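Nucleoporin nup120 (Schizosaccharomyces pombe, PDB 4GQ2) serves as a structural component of the nuclear pore complex, whose nucleoporins can also act as docking partners for transiently associated transport factors. Local coordinates at residues Ile184-Phe189 against Thr194-Asn199; Tyr247-Met252 against Tyr313-Asn318; Gln72-Ser77 against Ile141-Thr146. All coordinates share one frame; numbering follows the deposited sequence.

Contact 1: residues Ile184-Phe189 against Thr194-Asn199; sequences ICVSFF and TKIILN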
loop_
_atom_site.group_PDB
_atom_site.type_symbol
_atom_site.label_atom_id
_atom_site.label_comp_id
_atom_site.label_asym_id
_atom_site.label_seq_id
_atom_site.Cartn_x
_atom_site.Cartn_y
_atom_site.Cartn_z
ATOM N N ILE A 184 -41.735 -18.419 -10.403
ATOM C CA ILE A 184 -41.398 -17.041 -10.748
ATOM C C ILE A 184 -42.504 -16.402 -11.596
ATOM O O ILE A 184 -43.149 -17.071 -12.401
ATOM C CB ILE A 184 -40.026 -16.950 -11.470
ATOM C CG1 ILE A 184 -39.669 -15.494 -11.782
ATOM C CG2 ILE A 184 -40.009 -17.795 -12.742
ATOM C CD1 ILE A 184 -38.195 -15.191 -11.696
ATOM N N CYS A 185 -42.726 -15.110 -11.390
ATOM C CA CYS A 185 -43.620 -14.336 -12.234
ATOM C C CYS A 185 -42.836 -13.451 -13.187
ATOM O O CYS A 185 -41.827 -12.856 -12.810
ATOM C CB CYS A 185 -44.548 -13.471 -11.390
ATOM S SG CYS A 185 -45.691 -14.420 -10.371
ATOM N N VAL A 186 -43.318 -13.370 -14.423
ATOM C CA VAL A 186 -42.693 -12.570 -15.464
ATOM C C VAL A 186 -43.781 -11.754 -16.155
ATOM O O VAL A 186 -44.753 -12.308 -16.668
ATOM C CB VAL A 186 -41.957 -13.463 -16.492
ATOM C CG1 VAL A 186 -41.344 -12.630 -17.608
ATOM C CG2 VAL A 186 -40.894 -14.310 -15.811
ATOM N N SER A 187 -43.622 -10.435 -16.147
ATOM C CA SER A 187 -44.556 -9.543 -16.828
ATOM C C SER A 187 -44.007 -9.165 -18.194
ATOM O O SER A 187 -42.790 -9.217 -18.425
ATOM C CB SER A 187 -44.822 -8.287 -15.991
ATOM O OG SER A 187 -43.662 -7.481 -15.882
ATOM N N PHE A 188 -44.904 -8.770 -19.093
ATOM C CA PHE A 188 -44.519 -8.508 -20.474
ATOM C C PHE A 188 -44.593 -7.037 -20.840
ATOM O O PHE A 188 -45.423 -6.301 -20.311
ATOM C CB PHE A 188 -45.343 -9.369 -21.433
ATOM C CG PHE A 188 -45.213 -10.844 -21.172
ATOM C CD1 PHE A 188 -44.094 -11.547 -21.615
ATOM C CD2 PHE A 188 -46.201 -11.529 -20.469
ATOM C CE1 PHE A 188 -43.971 -12.906 -21.372
ATOM C CE2 PHE A 188 -46.081 -12.891 -20.222
ATOM C CZ PHE A 188 -44.967 -13.580 -20.676
ATOM N N PHE A 189 -43.715 -6.626 -21.751
ATOM C CA PHE A 189 -43.549 -5.221 -22.104
ATOM C C PHE A 189 -44.832 -4.564 -22.615
ATOM O O PHE A 189 -45.121 -3.415 -22.265
ATOM C CB PHE A 189 -42.427 -5.052 -23.134
ATOM C CG PHE A 189 -42.183 -3.625 -23.523
ATOM C CD1 PHE A 189 -41.297 -2.839 -22.798
ATOM C CD2 PHE A 189 -42.861 -3.058 -24.594
ATOM C CE1 PHE A 189 -41.081 -1.515 -23.143
ATOM C CE2 PHE A 189 -42.653 -1.735 -24.945
ATOM C CZ PHE A 189 -41.759 -0.962 -24.220
ATOM N N THR A 194 -47.288 -13.727 -16.553
ATOM C CA THR A 194 -47.263 -15.184 -16.472
ATOM C C THR A 194 -46.646 -15.670 -15.161
ATOM O O THR A 194 -45.804 -14.992 -14.567
ATOM C CB THR A 194 -46.506 -15.809 -17.669
ATOM O OG1 THR A 194 -46.578 -17.237 -17.591
ATOM C CG2 THR A 194 -45.038 -15.396 -17.679
ATOM N N LYS A 195 -47.080 -16.841 -14.708
ATOM C CA LYS A 195 -46.394 -17.528 -13.625
ATOM C C LYS A 195 -45.777 -18.801 -14.184
ATOM O O LYS A 195 -46.488 -19.732 -14.568
ATOM C CB LYS A 195 -47.337 -17.842 -12.455
ATOM C CG LYS A 195 -46.619 -18.413 -11.239
ATOM C CD LYS A 195 -47.579 -18.983 -10.204
ATOM C CE LYS A 195 -48.097 -17.909 -9.261
ATOM N NZ LYS A 195 -49.092 -18.460 -8.301
ATOM N N ILE A 196 -44.451 -18.819 -14.255
ATOM C CA ILE A 196 -43.720 -20.000 -14.683
ATOM C C ILE A 196 -43.443 -20.886 -13.469
ATOM O O ILE A 196 -42.810 -20.442 -12.514
ATOM C CB ILE A 196 -42.411 -19.616 -15.408
ATOM C CG1 ILE A 196 -42.726 -18.732 -16.623
ATOM C CG2 ILE A 196 -41.632 -20.863 -15.818
ATOM C CD1 ILE A 196 -41.541 -17.972 -17.177
ATOM N N ILE A 197 -43.940 -22.127 -13.509
ATOM C CA ILE A 197 -43.740 -23.088 -12.421
ATOM C C ILE A 197 -42.900 -24.259 -12.912
ATOM O O ILE A 197 -43.265 -24.941 -13.873
ATOM C CB ILE A 197 -45.071 -23.623 -11.828
ATOM C CG1 ILE A 197 -45.971 -22.482 -11.344
ATOM C CG2 ILE A 197 -44.810 -24.590 -10.675
ATOM C CD1 ILE A 197 -47.072 -22.122 -12.317
ATOM N N LEU A 198 -41.781 -24.489 -12.231
ATOM C CA LEU A 198 -40.808 -25.486 -12.657
ATOM C C LEU A 198 -40.818 -26.704 -11.751
ATOM O O LEU A 198 -41.103 -26.608 -10.553
ATOM C CB LEU A 198 -39.397 -24.891 -12.674
ATOM C CG LEU A 198 -39.198 -23.464 -13.182
ATOM C CD1 LEU A 198 -37.976 -22.855 -12.521
ATOM C CD2 LEU A 198 -39.080 -23.410 -14.695
ATOM N N ASN A 199 -40.511 -27.850 -12.346
ATOM C CA ASN A 199 -40.256 -29.070 -11.606
ATOM C C ASN A 199 -38.779 -29.371 -11.806
ATOM O O ASN A 199 -38.398 -29.974 -12.812
ATOM C CB ASN A 199 -41.139 -30.208 -12.126
ATOM C CG ASN A 199 -41.564 -31.175 -11.035
ATOM O OD1 ASN A 199 -41.462 -30.882 -9.841
ATOM N ND2 ASN A 199 -42.063 -32.333 -11.444
#
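T194 sits where the packing of this beta hairpin is tightest. Its methyl CG2 is wedged between the ring of F188 and the backbone of V186: CG2 lies 3.5 Å from CZ of F188, which it meets obliquely, and 3.3 Å from the carbonyl O of V186. The torsion explains this, because OG1 lies anti to the backbone N (chi1 -177°), which turns the methyl toward F188 and V186 while OG1 reaches E207 for a hydrogen bond. Were F188 an alanine, the T194 methyl would probably lose its ring neighbour and a gap would be likely to open over T194.

The strands run antiparallel, and two hydrogen-bonded pairs hold them together. V186 and T194 bond both ways, the straighter link being T194 N to V186 O at 2.9 Å and 179°. I184 and I196 do the same, but I196 N reaches I184 O with a more bent hydrogen, 141°. On the face carrying T194, the isoleucines I184 and I196 run alongside each other in the same direction, with CG2 of I184 4.0 Å from CB of I196. CD1 of I196 then crosses to CG2 of V186.

The face of C185 and K195 is looser. These two form the non-hydrogen-bonded pair between the bonded ones, and their side chains barely meet, SG of C185 standing 4.2 Å from CG of K195. The lysine chain then bends at chi3 and turns off from the hairpin partner, its NZ bonding to N267.

Strands 173-178 and 204-210 flank the hairpin in a four-stranded antiparallel sheet. I184 and V186 face Y130 and I132 of strand 126-133 in another sheet, consistent with face-to-face packing of adjacent blades in a beta-propeller.

Contact 2: residues Tyr247-Met252 against Tyr313-Asn318; sequences YNVLVM and YKLNAN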
loop_
_atom_site.group_PDB
_atom_site.type_symbol
_atom_site.label_atom_id
_atom_site.label_comp_id
_atom_site.label_asym_id
_atom_site.label_seq_id
_atom_site.Cartn_x
_atom_site.Cartn_y
_atom_site.Cartn_z
ATOM N N TYR A 247 -47.360 -13.096 3.406
ATOM C CA TYR A 247 -48.554 -12.987 2.584
ATOM C C TYR A 247 -48.158 -13.525 1.223
ATOM O O TYR A 247 -47.264 -12.974 0.584
ATOM C CB TYR A 247 -49.010 -11.533 2.434
ATOM C CG TYR A 247 -48.924 -10.681 3.678
ATOM C CD1 TYR A 247 -49.362 -11.155 4.915
ATOM C CD2 TYR A 247 -48.433 -9.383 3.609
ATOM C CE1 TYR A 247 -49.289 -10.365 6.051
ATOM C CE2 TYR A 247 -48.364 -8.584 4.736
ATOM C CZ TYR A 247 -48.789 -9.079 5.954
ATOM O OH TYR A 247 -48.718 -8.284 7.074
ATOM N N ASN A 248 -48.799 -14.600 0.777
ATOM C CA ASN A 248 -48.547 -15.113 -0.567
ATOM C C ASN A 248 -49.102 -14.113 -1.594
ATOM O O ASN A 248 -50.084 -14.378 -2.290
ATOM C CB ASN A 248 -49.153 -16.512 -0.735
ATOM C CG ASN A 248 -48.458 -17.330 -1.812
ATOM O OD1 ASN A 248 -47.379 -16.973 -2.292
ATOM N ND2 ASN A 248 -49.078 -18.443 -2.194
ATOM N N VAL A 249 -48.443 -12.960 -1.674
ATOM C CA VAL A 249 -49.001 -11.767 -2.308
ATOM C C VAL A 249 -48.016 -11.067 -3.245
ATOM O O VAL A 249 -46.821 -10.972 -2.958
ATOM C CB VAL A 249 -49.498 -10.777 -1.224
ATOM C CG1 VAL A 249 -49.423 -9.330 -1.692
ATOM C CG2 VAL A 249 -50.907 -11.146 -0.778
ATOM N N LEU A 250 -48.544 -10.584 -4.366
ATOM C CA LEU A 250 -47.795 -9.784 -5.321
ATOM C C LEU A 250 -48.392 -8.381 -5.336
ATOM O O LEU A 250 -49.611 -8.229 -5.403
ATOM C CB LEU A 250 -47.890 -10.416 -6.710
ATOM C CG LEU A 250 -46.728 -10.263 -7.693
ATOM C CD1 LEU A 250 -45.525 -11.083 -7.243
ATOM C CD2 LEU A 250 -47.160 -10.682 -9.089
ATOM N N VAL A 251 -47.544 -7.362 -5.232
ATOM C CA VAL A 251 -47.993 -5.972 -5.349
ATOM C C VAL A 251 -47.486 -5.394 -6.660
ATOM O O VAL A 251 -46.282 -5.401 -6.929
ATOM C CB VAL A 251 -47.546 -5.091 -4.161
ATOM C CG1 VAL A 251 -47.959 -3.641 -4.379
ATOM C CG2 VAL A 251 -48.141 -5.609 -2.861
ATOM N N MET A 252 -48.416 -4.906 -7.475
ATOM C CA MET A 252 -48.097 -4.418 -8.810
ATOM C C MET A 252 -48.619 -3.006 -9.031
ATOM O O MET A 252 -49.649 -2.614 -8.474
ATOM C CB MET A 252 -48.677 -5.353 -9.873
ATOM C CG MET A 252 -48.468 -6.834 -9.585
ATOM S SD MET A 252 -49.523 -7.920 -10.565
ATOM C CE MET A 252 -51.160 -7.462 -10.005
ATOM N N TYR A 313 -47.900 2.877 2.334
ATOM C CA TYR A 313 -49.163 2.181 2.517
ATOM C C TYR A 313 -48.989 1.001 3.462
ATOM O O TYR A 313 -47.962 0.323 3.435
ATOM C CB TYR A 313 -49.690 1.659 1.179
ATOM C CG TYR A 313 -50.116 2.724 0.195
ATOM C CD1 TYR A 313 -49.175 3.392 -0.584
ATOM C CD2 TYR A 313 -51.465 3.048 0.022
ATOM C CE1 TYR A 313 -49.559 4.362 -1.493
ATOM C CE2 TYR A 313 -51.859 4.017 -0.894
ATOM C CZ TYR A 313 -50.899 4.669 -1.647
ATOM O OH TYR A 313 -51.259 5.636 -2.556
ATOM N N LYS A 314 -50.004 0.759 4.286
ATOM C CA LYS A 314 -50.054 -0.420 5.142
ATOM C C LYS A 314 -50.873 -1.507 4.454
ATOM O O LYS A 314 -51.947 -1.234 3.909
ATOM C CB LYS A 314 -50.672 -0.065 6.502
ATOM C CG LYS A 314 -50.811 -1.225 7.479
ATOM C CD LYS A 314 -49.543 -1.459 8.287
ATOM C CE LYS A 314 -49.575 -2.781 9.047
ATOM N NZ LYS A 314 -50.475 -2.764 10.233
ATOM N N LEU A 315 -50.352 -2.730 4.463
ATOM C CA LEU A 315 -51.103 -3.881 3.987
ATOM C C LEU A 315 -51.742 -4.589 5.173
ATOM O O LEU A 315 -51.058 -4.990 6.122
ATOM C CB LEU A 315 -50.213 -4.858 3.213
ATOM C CG LEU A 315 -50.711 -5.447 1.882
ATOM C CD1 LEU A 315 -49.909 -6.691 1.547
ATOM C CD2 LEU A 315 -52.200 -5.775 1.851
ATOM N N ASN A 316 -53.064 -4.729 5.105
ATOM C CA ASN A 316 -53.839 -5.396 6.137
ATOM C C ASN A 316 -54.512 -6.638 5.568
ATOM O O ASN A 316 -55.222 -6.566 4.562
ATOM C CB ASN A 316 -54.875 -4.432 6.723
ATOM C CG ASN A 316 -54.241 -3.183 7.319
ATOM O OD1 ASN A 316 -53.356 -3.271 8.173
ATOM N ND2 ASN A 316 -54.693 -2.013 6.871
ATOM N N ALA A 317 -54.259 -7.777 6.206
ATOM C CA ALA A 317 -54.823 -9.056 5.784
ATOM C C ALA A 317 -55.694 -9.645 6.888
ATOM O O ALA A 317 -55.351 -9.551 8.068
ATOM C CB ALA A 317 -53.711 -10.025 5.412
ATOM N N ASN A 318 -56.820 -10.241 6.502
ATOM C CA ASN A 318 -57.709 -10.905 7.462
ATOM C C ASN A 318 -57.874 -12.405 7.210
ATOM O O ASN A 318 -57.028 -13.039 6.577
ATOM C CB ASN A 318 -59.077 -10.202 7.549
ATOM C CG ASN A 318 -59.824 -10.173 6.221
ATOM O OD1 ASN A 318 -60.114 -9.102 5.690
ATOM N ND2 ASN A 318 -60.157 -11.347 5.690
#
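Y247 and A317 are the pair with the closest CA atoms, 8.1 Å apart, and no hydrogen bond crosses between the segments, so side chains alone bridge them. Just after Y247 the chain makes an inverse gamma turn centred on N248 and enters strand 249-254.

Y247 and L315 carry most of the contact. The tyrosine ring and the leucine side chain overlap along their lengths, running in opposing senses, so that CD1 of L315 meets the ring obliquely at CD2 and CE2: it is 3.7 Å from CD2 of Y247 and 4.0 Å from CE2. With CG anti to its own carbonyl carbon (chi1 -41°), Y247 swings the ring across to strand 309-317. The same leucine methyl also meets V249, whose CG1 is 4.2 Å away, so CD1 is shared between an aromatic ring and a branched aliphatic chain. Farther out, CB of the exposed A317 only grazes the ring, 4.5 Å from CE1 of Y247. The phenol OH makes a weak hydrogen bond to S296, giving the ring's polar end a partner.

The two strands belong to different four-stranded antiparallel sheets, consistent with successive blades of the propeller. V249 packs within its own sheet on V261 and across the interface on L324 of strand 324-328, while L315 reaches back to L244 of strand 238-244.

Contact 3: residues Gln72-Ser77 against Ile141-Thr146; sequences QTLRWS and IRLSKT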
loop_
_atom_site.group_PDB
_atom_site.type_symbol
_atom_site.label_atom_id
_atom_site.label_comp_id
_atom_site.label_asym_id
_atom_site.label_seq_id
_atom_site.Cartn_x
_atom_site.Cartn_y
_atom_site.Cartn_z
ATOM N N GLN A 72 -25.422 -15.456 3.435
ATOM C CA GLN A 72 -24.512 -15.082 2.362
ATOM C C GLN A 72 -25.096 -13.878 1.629
ATOM O O GLN A 72 -26.298 -13.829 1.360
ATOM C CB GLN A 72 -24.247 -16.246 1.403
ATOM C CG GLN A 72 -22.927 -16.106 0.651
ATOM C CD GLN A 72 -22.386 -17.419 0.106
ATOM O OE1 GLN A 72 -23.141 -18.344 -0.199
ATOM N NE2 GLN A 72 -21.062 -17.501 -0.023
ATOM N N THR A 73 -24.240 -12.899 1.342
ATOM C CA THR A 73 -24.651 -11.677 0.663
ATOM C C THR A 73 -23.871 -11.572 -0.642
ATOM O O THR A 73 -22.647 -11.445 -0.643
ATOM C CB THR A 73 -24.446 -10.433 1.553
ATOM O OG1 THR A 73 -25.094 -10.632 2.817
ATOM C CG2 THR A 73 -25.029 -9.201 0.900
ATOM N N LEU A 74 -24.595 -11.648 -1.751
ATOM C CA LEU A 74 -23.983 -11.801 -3.061
ATOM C C LEU A 74 -24.262 -10.628 -3.977
ATOM O O LEU A 74 -25.397 -10.172 -4.097
ATOM C CB LEU A 74 -24.459 -13.101 -3.714
ATOM C CG LEU A 74 -24.189 -14.397 -2.937
ATOM C CD1 LEU A 74 -24.825 -15.578 -3.658
ATOM C CD2 LEU A 74 -22.691 -14.622 -2.724
ATOM N N ARG A 75 -23.216 -10.151 -4.637
ATOM C CA ARG A 75 -23.360 -9.057 -5.566
ATOM C C ARG A 75 -23.222 -9.550 -6.999
ATOM O O ARG A 75 -22.181 -10.087 -7.390
ATOM C CB ARG A 75 -22.351 -7.950 -5.242
ATOM C CG ARG A 75 -21.991 -7.034 -6.398
ATOM C CD ARG A 75 -23.120 -6.103 -6.804
ATOM N NE ARG A 75 -22.786 -5.502 -8.092
ATOM C CZ ARG A 75 -22.331 -4.265 -8.252
ATOM N NH1 ARG A 75 -22.185 -3.460 -7.204
ATOM N NH2 ARG A 75 -22.023 -3.833 -9.470
ATOM N N TRP A 76 -24.293 -9.368 -7.769
ATOM C CA TRP A 76 -24.322 -9.759 -9.171
ATOM C C TRP A 76 -24.225 -8.561 -10.050
ATOM O O TRP A 76 -24.692 -7.478 -9.698
ATOM C CB TRP A 76 -25.587 -10.541 -9.505
ATOM C CG TRP A 76 -26.879 -9.796 -9.250
ATOM C CD1 TRP A 76 -27.608 -9.746 -8.067
ATOM C CD2 TRP A 76 -27.652 -8.984 -10.203
ATOM N NE1 TRP A 76 -28.739 -8.981 -8.215
ATOM C CE2 TRP A 76 -28.829 -8.496 -9.467
ATOM C CE3 TRP A 76 -27.498 -8.627 -11.537
ATOM C CZ2 TRP A 76 -29.791 -7.680 -10.064
ATOM C CZ3 TRP A 76 -28.479 -7.808 -12.135
ATOM C CH2 TRP A 76 -29.593 -7.345 -11.415
ATOM N N SER A 77 -23.598 -8.744 -11.204
ATOM C CA SER A 77 -23.512 -7.690 -12.202
ATOM C C SER A 77 -23.641 -8.351 -13.569
ATOM O O SER A 77 -23.281 -9.524 -13.734
ATOM C CB SER A 77 -22.176 -6.940 -12.077
ATOM O OG SER A 77 -21.964 -6.472 -10.746
ATOM N N ILE A 141 -30.342 -21.449 -12.376
ATOM C CA ILE A 141 -28.975 -21.732 -11.928
ATOM C C ILE A 141 -28.888 -21.973 -10.425
ATOM O O ILE A 141 -29.278 -21.117 -9.623
ATOM C CB ILE A 141 -28.000 -20.600 -12.330
ATOM C CG1 ILE A 141 -27.965 -20.427 -13.851
ATOM C CG2 ILE A 141 -26.592 -20.888 -11.817
ATOM C CD1 ILE A 141 -27.458 -19.069 -14.297
ATOM N N ARG A 142 -28.379 -23.145 -10.053
ATOM C CA ARG A 142 -28.159 -23.489 -8.649
ATOM C C ARG A 142 -26.731 -23.153 -8.223
ATOM O O ARG A 142 -25.770 -23.626 -8.826
ATOM C CB ARG A 142 -28.432 -24.970 -8.394
ATOM C CG ARG A 142 -29.888 -25.335 -8.148
ATOM C CD ARG A 142 -29.956 -26.702 -7.479
ATOM N NE ARG A 142 -31.222 -27.406 -7.687
ATOM C CZ ARG A 142 -31.540 -28.085 -8.787
ATOM N NH1 ARG A 142 -30.703 -28.143 -9.817
ATOM N NH2 ARG A 142 -32.709 -28.699 -8.863
ATOM N N LEU A 143 -26.604 -22.334 -7.184
ATOM C CA LEU A 143 -25.298 -21.906 -6.699
ATOM C C LEU A 143 -24.770 -22.845 -5.637
ATOM O O LEU A 143 -25.476 -23.184 -4.685
ATOM C CB LEU A 143 -25.370 -20.496 -6.109
ATOM C CG LEU A 143 -25.576 -19.303 -7.044
ATOM C CD1 LEU A 143 -25.848 -18.051 -6.222
ATOM C CD2 LEU A 143 -24.376 -19.107 -7.959
ATOM N N SER A 144 -23.524 -23.258 -5.802
ATOM C CA SER A 144 -22.817 -23.955 -4.741
ATOM C C SER A 144 -21.887 -22.974 -4.024
ATOM O O SER A 144 -21.142 -22.217 -4.669
ATOM C CB SER A 144 -22.034 -25.136 -5.311
ATOM O OG SER A 144 -21.312 -25.800 -4.292
ATOM N N LYS A 145 -21.948 -22.981 -2.694
ATOM C CA LYS A 145 -21.022 -22.202 -1.866
ATOM C C LYS A 145 -19.562 -22.568 -2.147
ATOM O O LYS A 145 -18.673 -21.722 -2.048
ATOM C CB LYS A 145 -21.336 -22.380 -0.380
ATOM C CG LYS A 145 -22.610 -21.679 0.062
ATOM C CD LYS A 145 -22.840 -21.804 1.559
ATOM C CE LYS A 145 -24.111 -21.074 1.966
ATOM N NZ LYS A 145 -24.309 -21.075 3.441
ATOM N N THR A 146 -19.337 -23.829 -2.510
ATOM C CA THR A 146 -18.020 -24.348 -2.884
ATOM C C THR A 146 -17.334 -23.516 -3.966
ATOM O O THR A 146 -16.108 -23.379 -3.965
ATOM C CB THR A 146 -18.141 -25.810 -3.375
ATOM O OG1 THR A 146 -18.522 -26.645 -2.279
ATOM C CG2 THR A 146 -16.828 -26.325 -3.945
#
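K145 NZ is gripped by two carboxylates, forming salt bridges with E96 and D125, and on its way there the extended lysine chain runs alongside the amide of Q72. The two side chains pass one another head to tail. OE1 of Q72 lies 3.4 Å from CG of K145 and 3.6 Å from CE, so the amide oxygen rests against the aliphatic part of the lysine. Q72 gets there with CG anti to its backbone N (chi1 -156°) and an extended chain beyond; its NE2 bonds to D88, which helps fix the rotation of the amide.

K145 itself lies in a turn leading to helix 146-149, where S144 OG accepts a weak capping bond from T146 N.

Deeper in, the contact becomes apolar. L74 and L143 reach toward each other tip to tip, their CD1 methyls 3.7 Å apart, and both side chains also pack on I86 of strand 83-88. R75, which follows L74, bonds through NH1 and NH2 to the carbonyls of K539 and Y536, and so ties strand 73-79 to the large mixed sheet that holds strands 532-536 and 539-544.

Strand 73-79 and strand 138-143 lie in separate sheets whose backbones do not bond here, and leucines meeting end on between such sheets are consistent with the blade-to-blade packing of the Nup120/160 beta-propeller.

Contact 1 differs from the other two: it joins strands of one sheet through paired backbone hydrogen bonds, whereas contacts 2 and 3 bridge separate sheets by side chains alone. Contacts 1 and 3 are buried. Contact 2 is only partly so, running from a leucine-valine core to an exposed alanine, and contact 3 adds a charged lysine to its leucine pair. All three lie in the beta-propeller domain and share no strand. Contacts 1 and 2 meet, SG of C185 packing 4.2 Å from CD2 of L250, so the looser face of the hairpin adjoins the next sheet; contact 3 touches neither, its nearest atoms about 7 Å from contact 1 and about 16 Å from contact 2.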